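Local coordinates for protein AvGluR1 ligand binding domain (Adineta vaga, PDB 4IO7) that binds amino acids such as phenylalanine as the ligand-binding domain of a glutamate receptor that probably works as a ligand-gated ion channel, at the phenylalanine site. Sequence-based numbering; all coordinates share one arbitrary frame.

The phenylalanine site. Residues 17, 67, 85-87, 92, 139-140, 162, 179-180, 183, 207. With PHE (phenylalanine), chain B.
This is the interlobe cleft of the clamshell ligand-binding domain of an ionotropic glutamate receptor, which buries nearly the whole phenylalanine. Tyr67, at the start of helix 67-75, roofs it. Its CB lies near the ligand carboxylate; from there CG stands anti to the carbonyl carbon (chi1 -76°), and the ring presents one face to the ligand CB. CD1 and CE1 on one edge, CD2 and CE2 on the other, straddle this ligand carbon, which sits 3.3 Å from the ring centroid in a CH-pi contact. CZ and OH run on past CD2, at the rim of the ligand ring, and OH finally donates to Asp85 OD1 at 2.8 Å, meeting it from above the carboxylate plane. An alanine here, lacking the ring and the hydroxyl, would probably weaken the packing on the ligand CB and leave the Asp85 carboxylate less firmly placed. Ser17 OG donates a hydrogen bond to the syn lone pair of Asp85 OD2. Arginine suits the carboxylate end: Arg92, extended from CG to NE, grips it end-on with two nitrogens, NH1 to O nearly straight (178°) and NH2 to OXT at 2.9 Å as a salt bridge. Backbone N-H groups of Thr87 and Ala140 give O and OXT a second donor each. The amino group N donates to Asp85 O, to Thr87 OG1 (2.9 Å) and to the syn lone pair of Asp180 OD2 (2.7 Å), where a likely carboxylate would balance the positive charge the amine probably carries. On the amino-group side, Phe207 packs one ring face on Asp85 CA and meets Asp180 CG with its edge. Met179 CG and Thr183 OG1 border the far end of the ligand ring, CZ.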
loop_
_atom_site.group_PDB
_atom_site.type_symbol
_atom_site.label_atom_id
_atom_site.label_comp_id
_atom_site.label_asym_id
_atom_site.label_seq_id
_atom_site.Cartn_x
_atom_site.Cartn_y
_atom_site.Cartn_z
ATOM N N SER A 17 12.235 15.313 -8.919
ATOM C CA SER A 17 12.336 14.842 -7.548
ATOM C C SER A 17 13.376 13.744 -7.496
ATOM O O SER A 17 13.108 12.597 -7.892
ATOM C CB SER A 17 10.982 14.308 -7.054
ATOM O OG SER A 17 11.082 13.932 -5.677
ATOM N N TYR A 67 2.935 19.425 -6.347
ATOM C CA TYR A 67 2.299 18.145 -6.576
ATOM C C TYR A 67 0.810 18.310 -6.789
ATOM O O TYR A 67 0.222 17.638 -7.640
ATOM C CB TYR A 67 2.630 17.176 -5.438
ATOM C CG TYR A 67 4.037 16.667 -5.607
ATOM C CD1 TYR A 67 5.118 17.486 -5.325
ATOM C CD2 TYR A 67 4.282 15.396 -6.094
ATOM C CE1 TYR A 67 6.417 17.038 -5.505
ATOM C CE2 TYR A 67 5.576 14.946 -6.282
ATOM C CZ TYR A 67 6.631 15.756 -5.990
ATOM O OH TYR A 67 7.917 15.311 -6.203
ATOM N N ASP A 85 6.605 10.392 -7.368
ATOM C CA ASP A 85 6.414 10.186 -5.924
ATOM C C ASP A 85 5.175 10.979 -5.493
ATOM O O ASP A 85 5.274 11.937 -4.751
ATOM C CB ASP A 85 7.681 10.611 -5.138
ATOM C CG ASP A 85 8.256 11.974 -5.542
ATOM O OD1 ASP A 85 7.925 12.571 -6.615
ATOM O OD2 ASP A 85 9.126 12.439 -4.758
ATOM N N ILE A 86 4.012 10.566 -5.987
ATOM C CA ILE A 86 2.776 11.330 -5.834
ATOM C C ILE A 86 1.886 10.612 -4.823
ATOM O O ILE A 86 1.435 9.482 -5.057
ATOM C CB ILE A 86 2.032 11.443 -7.193
ATOM C CG1 ILE A 86 2.939 12.063 -8.243
ATOM C CG2 ILE A 86 0.715 12.225 -7.057
ATOM C CD1 ILE A 86 2.371 11.915 -9.675
ATOM N N THR A 87 1.650 11.268 -3.691
ATOM C CA THR A 87 0.911 10.649 -2.600
ATOM C C THR A 87 -0.561 10.567 -2.948
ATOM O O THR A 87 -1.165 11.517 -3.413
ATOM C CB THR A 87 1.141 11.403 -1.324
ATOM O OG1 THR A 87 2.564 11.418 -1.098
ATOM C CG2 THR A 87 0.412 10.760 -0.133
ATOM N N ARG A 92 -7.227 14.476 -3.412
ATOM C CA ARG A 92 -6.877 14.251 -4.808
ATOM C C ARG A 92 -7.828 13.251 -5.472
ATOM O O ARG A 92 -8.163 13.389 -6.647
ATOM C CB ARG A 92 -5.438 13.759 -4.898
ATOM C CG ARG A 92 -4.487 14.866 -4.457
ATOM C CD ARG A 92 -3.070 14.374 -4.333
ATOM N NE ARG A 92 -2.228 15.472 -3.891
ATOM C CZ ARG A 92 -0.932 15.357 -3.657
ATOM N NH1 ARG A 92 -0.354 14.194 -3.827
ATOM N NH2 ARG A 92 -0.207 16.414 -3.306
ATOM N N THR A 139 1.609 20.094 -1.248
ATOM C CA THR A 139 2.044 18.727 -1.000
ATOM C C THR A 139 1.255 18.144 0.141
ATOM O O THR A 139 0.579 18.851 0.898
ATOM C CB THR A 139 3.532 18.609 -0.626
ATOM O OG1 THR A 139 3.762 19.239 0.648
ATOM C CG2 THR A 139 4.418 19.221 -1.715
ATOM N N ALA A 140 1.361 16.838 0.268
ATOM C CA ALA A 140 0.739 16.107 1.360
ATOM C C ALA A 140 1.267 16.543 2.719
ATOM O O ALA A 140 0.578 16.418 3.742
ATOM C CB ALA A 140 0.927 14.614 1.152
ATOM N N ARG A 162 12.147 21.981 -3.631
ATOM C CA ARG A 162 12.980 21.180 -2.769
ATOM C C ARG A 162 14.210 22.022 -2.425
ATOM O O ARG A 162 14.648 22.043 -1.279
ATOM C CB ARG A 162 13.365 19.861 -3.467
ATOM C CG ARG A 162 13.498 18.670 -2.528
ATOM C CD ARG A 162 13.268 17.300 -3.226
ATOM N NE ARG A 162 11.848 16.995 -3.461
ATOM C CZ ARG A 162 11.188 17.239 -4.591
ATOM N NH1 ARG A 162 11.800 17.806 -5.643
ATOM N NH2 ARG A 162 9.902 16.920 -4.670
ATOM N N MET A 179 9.547 15.618 4.846
ATOM C CA MET A 179 9.793 15.035 3.547
ATOM C C MET A 179 9.351 13.578 3.558
ATOM O O MET A 179 9.432 12.896 4.591
ATOM C CB MET A 179 11.276 15.038 3.202
ATOM C CG MET A 179 11.752 15.998 2.103
ATOM S SD MET A 179 13.529 15.814 1.826
ATOM C CE MET A 179 13.498 15.093 0.167
ATOM N N ASP A 180 8.919 13.105 2.407
ATOM C CA ASP A 180 8.736 11.666 2.217
ATOM C C ASP A 180 10.033 10.928 2.556
ATOM O O ASP A 180 11.149 11.413 2.295
ATOM C CB ASP A 180 8.374 11.348 0.762
ATOM C CG ASP A 180 7.036 11.922 0.338
ATOM O OD1 ASP A 180 6.142 12.137 1.185
ATOM O OD2 ASP A 180 6.876 12.165 -0.878
ATOM N N THR A 183 12.889 9.855 -0.434
ATOM C CA THR A 183 13.708 10.964 -0.888
ATOM C C THR A 183 14.464 11.648 0.254
ATOM O O THR A 183 15.568 12.168 0.054
ATOM C CB THR A 183 12.888 12.019 -1.630
ATOM O OG1 THR A 183 11.675 12.292 -0.920
ATOM C CG2 THR A 183 12.554 11.529 -3.052
ATOM N N PHE A 207 2.179 5.804 -2.855
ATOM C CA PHE A 207 2.319 6.503 -4.145
ATOM C C PHE A 207 1.553 5.736 -5.204
ATOM O O PHE A 207 1.596 4.494 -5.230
ATOM C CB PHE A 207 3.786 6.567 -4.607
ATOM C CG PHE A 207 4.701 7.382 -3.710
ATOM C CD1 PHE A 207 4.241 8.514 -3.034
ATOM C CD2 PHE A 207 6.048 7.041 -3.580
ATOM C CE1 PHE A 207 5.106 9.281 -2.259
ATOM C CE2 PHE A 207 6.913 7.784 -2.777
ATOM C CZ PHE A 207 6.450 8.911 -2.117
HETATM N N PHE B . 4.693 13.079 -2.105
HETATM C CA PHE B . 4.306 14.509 -1.892
HETATM C C PHE B . 2.960 14.766 -2.487
HETATM O O PHE B . 2.495 13.962 -3.319
HETATM C CB PHE B . 5.289 15.457 -2.565
HETATM C CG PHE B . 6.670 15.372 -2.002
HETATM C CD1 PHE B . 6.950 15.895 -0.742
HETATM C CD2 PHE B . 7.693 14.754 -2.726
HETATM C CE1 PHE B . 8.250 15.799 -0.207
HETATM C CE2 PHE B . 8.999 14.649 -2.217
HETATM C CZ PHE B . 9.277 15.149 -0.936
HETATM O OXT PHE B . 2.375 15.807 -2.138
#